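Local coordinates for biotin binding protein A (Gallus gallus, PDB 2C1S), which binds biotin and, as a member of the avidin family, probably does so very tightly, here holding the oxidised derivative biotin-D-sulfoxide, at residues L24-Q35 with L46-Q54. Residues are numbered along the deposited sequence; the frame is centred on the assembly and turned at random.
With BSO (biotin-D-sulfoxide), chain C.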
loop_
_atom_site.group_PDB
_atom_site.type_symbol
_atom_site.label_atom_id
_atom_site.label_comp_id
_atom_site.label_asym_id
_atom_site.label_seq_id
_atom_site.Cartn_x
_atom_site.Cartn_y
_atom_site.Cartn_z
ATOM N N LEU A 24 -27.155 6.791 -4.054
ATOM C CA LEU A 24 -26.916 5.922 -2.937
ATOM C C LEU A 24 -28.264 5.409 -2.463
ATOM O O LEU A 24 -29.251 6.154 -2.447
ATOM C CB LEU A 24 -26.184 6.683 -1.843
ATOM C CG LEU A 24 -24.643 6.734 -1.994
ATOM C CD1 LEU A 24 -24.103 7.314 -3.358
ATOM C CD2 LEU A 24 -24.076 7.469 -0.815
ATOM N N ASP A 25 -28.332 4.133 -2.099
ATOM C CA ASP A 25 -29.558 3.667 -1.477
ATOM C C ASP A 25 -29.556 4.030 0.009
ATOM O O ASP A 25 -28.650 4.724 0.481
ATOM C CB ASP A 25 -29.860 2.197 -1.792
ATOM C CG ASP A 25 -28.776 1.268 -1.365
ATOM O OD1 ASP A 25 -27.972 1.629 -0.479
ATOM O OD2 ASP A 25 -28.730 0.147 -1.927
ATOM N N VAL A 26 -30.581 3.613 0.744
ATOM C CA VAL A 26 -30.771 4.114 2.101
ATOM C C VAL A 26 -29.623 3.682 3.017
ATOM O O VAL A 26 -29.218 4.416 3.910
ATOM C CB VAL A 26 -32.155 3.701 2.675
ATOM C CG1 VAL A 26 -32.321 4.225 4.097
ATOM C CG2 VAL A 26 -33.268 4.226 1.765
ATOM N N ALA A 27 -29.092 2.492 2.754
ATOM C CA ALA A 27 -27.947 1.960 3.479
ATOM C C ALA A 27 -26.581 2.542 3.058
ATOM O O ALA A 27 -25.552 2.140 3.589
ATOM C CB ALA A 27 -27.940 0.458 3.355
ATOM N N GLY A 28 -26.569 3.488 2.124
ATOM C CA GLY A 28 -25.324 4.118 1.693
ATOM C C GLY A 28 -24.561 3.291 0.676
ATOM O O GLY A 28 -23.433 3.646 0.283
ATOM N N THR A 29 -25.169 2.192 0.231
ATOM C CA THR A 29 -24.564 1.398 -0.807
ATOM C C THR A 29 -24.877 2.036 -2.150
ATOM O O THR A 29 -25.879 2.767 -2.294
ATOM C CB THR A 29 -24.903 -0.140 -0.701
ATOM O OG1 THR A 29 -26.270 -0.341 -0.955
ATOM C CG2 THR A 29 -24.628 -0.640 0.681
ATOM N N PHE A 30 -23.971 1.850 -3.098
ATOM C CA PHE A 30 -24.141 2.363 -4.449
ATOM C C PHE A 30 -23.519 1.464 -5.504
ATOM O O PHE A 30 -22.720 0.557 -5.209
ATOM C CB PHE A 30 -23.593 3.811 -4.588
ATOM C CG PHE A 30 -22.117 3.935 -4.272
ATOM C CD1 PHE A 30 -21.159 3.598 -5.230
ATOM C CD2 PHE A 30 -21.708 4.321 -3.011
ATOM C CE1 PHE A 30 -19.785 3.687 -4.928
ATOM C CE2 PHE A 30 -20.314 4.429 -2.700
ATOM C CZ PHE A 30 -19.388 4.105 -3.680
ATOM N N SER A 31 -23.895 1.756 -6.744
ATOM C CA SER A 31 -23.412 1.116 -7.934
ATOM C C SER A 31 -22.849 2.178 -8.892
ATOM O O SER A 31 -22.930 3.373 -8.625
ATOM C CB SER A 31 -24.582 0.366 -8.572
ATOM O OG SER A 31 -24.118 -0.473 -9.589
ATOM N N GLY A 32 -22.289 1.759 -10.010
ATOM C CA GLY A 32 -21.806 2.703 -10.984
ATOM C C GLY A 32 -21.071 2.057 -12.119
ATOM O O GLY A 32 -21.099 0.842 -12.280
ATOM N N SER A 33 -20.388 2.868 -12.920
ATOM C CA SER A 33 -19.554 2.347 -13.997
ATOM C C SER A 33 -18.210 3.076 -14.019
ATOM O O SER A 33 -18.119 4.226 -13.569
ATOM C CB SER A 33 -20.249 2.470 -15.364
ATOM O OG SER A 33 -20.619 3.823 -15.577
ATOM N N TYR A 34 -17.191 2.413 -14.550
ATOM C CA TYR A 34 -15.820 2.929 -14.502
ATOM C C TYR A 34 -15.170 2.698 -15.836
ATOM O O TYR A 34 -15.076 1.545 -16.308
ATOM C CB TYR A 34 -15.008 2.204 -13.388
ATOM C CG TYR A 34 -13.786 2.986 -12.939
ATOM C CD1 TYR A 34 -13.830 3.723 -11.759
ATOM C CD2 TYR A 34 -12.619 3.026 -13.715
ATOM C CE1 TYR A 34 -12.736 4.486 -11.343
ATOM C CE2 TYR A 34 -11.469 3.790 -13.307
ATOM C CZ TYR A 34 -11.561 4.518 -12.100
ATOM O OH TYR A 34 -10.502 5.288 -11.623
ATOM N N GLN A 35 -14.749 3.799 -16.467
ATOM C CA GLN A 35 -14.063 3.772 -17.743
ATOM C C GLN A 35 -12.597 4.192 -17.563
ATOM O O GLN A 35 -12.249 5.398 -17.616
ATOM C CB GLN A 35 -14.741 4.730 -18.729
ATOM C CG GLN A 35 -14.177 4.640 -20.141
ATOM C CD GLN A 35 -14.614 3.366 -20.875
ATOM O OE1 GLN A 35 -15.770 2.952 -20.780
ATOM N NE2 GLN A 35 -13.693 2.752 -21.611
ATOM N N LEU A 46 -12.862 -1.779 -21.598
ATOM C CA LEU A 46 -14.316 -1.800 -21.669
ATOM C C LEU A 46 -14.888 -1.238 -20.374
ATOM O O LEU A 46 -14.307 -1.444 -19.292
ATOM C CB LEU A 46 -14.801 -3.246 -21.875
ATOM C CG LEU A 46 -14.440 -3.958 -23.195
ATOM C CD1 LEU A 46 -14.594 -5.489 -23.082
ATOM C CD2 LEU A 46 -15.282 -3.419 -24.364
ATOM N N VAL A 47 -16.022 -0.527 -20.464
ATOM C CA VAL A 47 -16.712 -0.018 -19.267
ATOM C C VAL A 47 -16.954 -1.149 -18.266
ATOM O O VAL A 47 -17.351 -2.276 -18.619
ATOM C CB VAL A 47 -18.047 0.759 -19.583
ATOM C CG1 VAL A 47 -19.098 -0.165 -20.247
ATOM C CG2 VAL A 47 -18.610 1.450 -18.314
ATOM N N SER A 48 -16.699 -0.852 -17.005
ATOM C CA SER A 48 -16.830 -1.886 -16.010
ATOM C C SER A 48 -17.668 -1.423 -14.851
ATOM O O SER A 48 -17.641 -0.242 -14.492
ATOM C CB SER A 48 -15.452 -2.352 -15.525
ATOM O OG SER A 48 -14.675 -2.760 -16.620
ATOM N N PRO A 49 -18.426 -2.353 -14.254
ATOM C CA PRO A 49 -19.251 -2.026 -13.112
ATOM C C PRO A 49 -18.486 -1.879 -11.803
ATOM O O PRO A 49 -17.487 -2.596 -11.542
ATOM C CB PRO A 49 -20.196 -3.233 -13.008
ATOM C CG PRO A 49 -19.409 -4.357 -13.556
ATOM C CD PRO A 49 -18.587 -3.768 -14.673
ATOM N N LEU A 50 -19.010 -1.003 -10.969
ATOM C CA LEU A 50 -18.535 -0.870 -9.613
ATOM C C LEU A 50 -19.673 -1.010 -8.600
ATOM O O LEU A 50 -20.868 -0.780 -8.906
ATOM C CB LEU A 50 -17.744 0.439 -9.482
ATOM C CG LEU A 50 -18.556 1.739 -9.552
ATOM C CD1 LEU A 50 -19.101 2.087 -8.183
ATOM C CD2 LEU A 50 -17.681 2.889 -10.098
ATOM N N LYS A 51 -19.302 -1.402 -7.388
ATOM C CA LYS A 51 -20.198 -1.578 -6.302
ATOM C C LYS A 51 -19.477 -1.080 -5.092
ATOM O O LYS A 51 -18.319 -1.473 -4.854
ATOM C CB LYS A 51 -20.521 -3.074 -6.117
ATOM C CG LYS A 51 -21.578 -3.568 -7.016
ATOM C CD LYS A 51 -22.973 -3.053 -6.593
ATOM C CE LYS A 51 -24.062 -3.505 -7.578
ATOM N NZ LYS A 51 -23.764 -3.286 -9.032
ATOM N N GLY A 52 -20.146 -0.228 -4.321
ATOM C CA GLY A 52 -19.563 0.315 -3.102
ATOM C C GLY A 52 -20.515 0.719 -2.008
ATOM O O GLY A 52 -21.721 0.435 -2.046
ATOM N N ALA A 53 -19.964 1.428 -1.037
ATOM C CA ALA A 53 -20.698 1.890 0.141
ATOM C C ALA A 53 -20.020 3.107 0.705
ATOM O O ALA A 53 -18.790 3.203 0.681
ATOM C CB ALA A 53 -20.771 0.835 1.201
ATOM N N GLN A 54 -20.838 4.012 1.252
ATOM C CA GLN A 54 -20.388 5.236 1.912
ATOM C C GLN A 54 -20.939 5.365 3.334
ATOM O O GLN A 54 -22.111 5.009 3.596
ATOM C CB GLN A 54 -20.801 6.462 1.088
ATOM C CG GLN A 54 -20.257 7.729 1.691
ATOM C CD GLN A 54 -20.561 8.962 0.886
ATOM O OE1 GLN A 54 -21.692 9.157 0.456
ATOM N NE2 GLN A 54 -19.541 9.825 0.698
HETATM C C11 BSO C . -6.012 -3.914 -15.314
HETATM O O11 BSO C . -5.262 -3.342 -16.138
HETATM O O12 BSO C . -5.710 -4.955 -14.703
HETATM C C10 BSO C . -7.417 -3.339 -15.032
HETATM C C9 BSO C . -7.568 -1.805 -15.162
HETATM C C8 BSO C . -6.908 -1.139 -13.961
HETATM C C7 BSO C . -6.851 0.387 -14.179
HETATM C C2 BSO C . -6.149 1.045 -12.969
HETATM S S1 BSO C . -7.085 0.985 -11.432
HETATM C C6 BSO C . -6.010 2.200 -10.616
HETATM C C5 BSO C . -5.665 3.225 -11.714
HETATM N N1 BSO C . -6.679 4.290 -11.705
HETATM C C3 BSO C . -7.368 4.287 -12.852
HETATM O O3 BSO C . -8.251 5.121 -13.074
HETATM N N2 BSO C . -6.971 3.350 -13.723
HETATM C C4 BSO C . -5.840 2.574 -13.129
HETATM O O10 BSO C . -6.774 -0.366 -10.847
HETATM O O HOH W 1 -12.989 0.485 -17.765
#
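Phe-30 lays its ring flat over the backbone of Gly-52, its hydrogen-bonded partner on the next antiparallel strand. With CG set between the backbone N and the carbonyl carbon (chi1 60°), the ring swings across the strand; Gly-52 CA lies 4.0 Å from the Phe-30 ring centroid, a CH-pi contact over the face that relies on glycine having no side chain there. Leu-50 comes to the same ring from the edge, its CD1 3.7 Å from Phe-30 CE1. Leu-50 CG rests on the backbone of Gly-32, and Leu-50 CD2 lies at the edge of the Tyr-34 ring, 4.3 Å from its CD1. Together these apolar groups line the barrel's inner side, where Phe-68 and Ile-21 also meet Phe-30.

On the outer face, where Lys-51 packs on Thr-29 of a second subunit, its chain folds back at chi2 (-73°) and chi4 (-48°), bringing NZ to donate to Ser-31 OG at 2.9 Å. That hydroxyl passes a weak bond to Leu-50 O. A water bridges Tyr-34 O and Leu-46 O, while Ser-48 OG donates to Leu-46 O and accepts from Gln-73 N.

Tyr-34 carries the strand pair into the ligand site: its OH donates to O3 of biotin-D-sulfoxide at 2.7 Å, with O3 in the ring plane. Ser-17, Ser-77 and Thr-79 are among the ligand's other hydrogen-bond partners in this pocket at the end of an avidin-type eight-stranded antiparallel β-barrel.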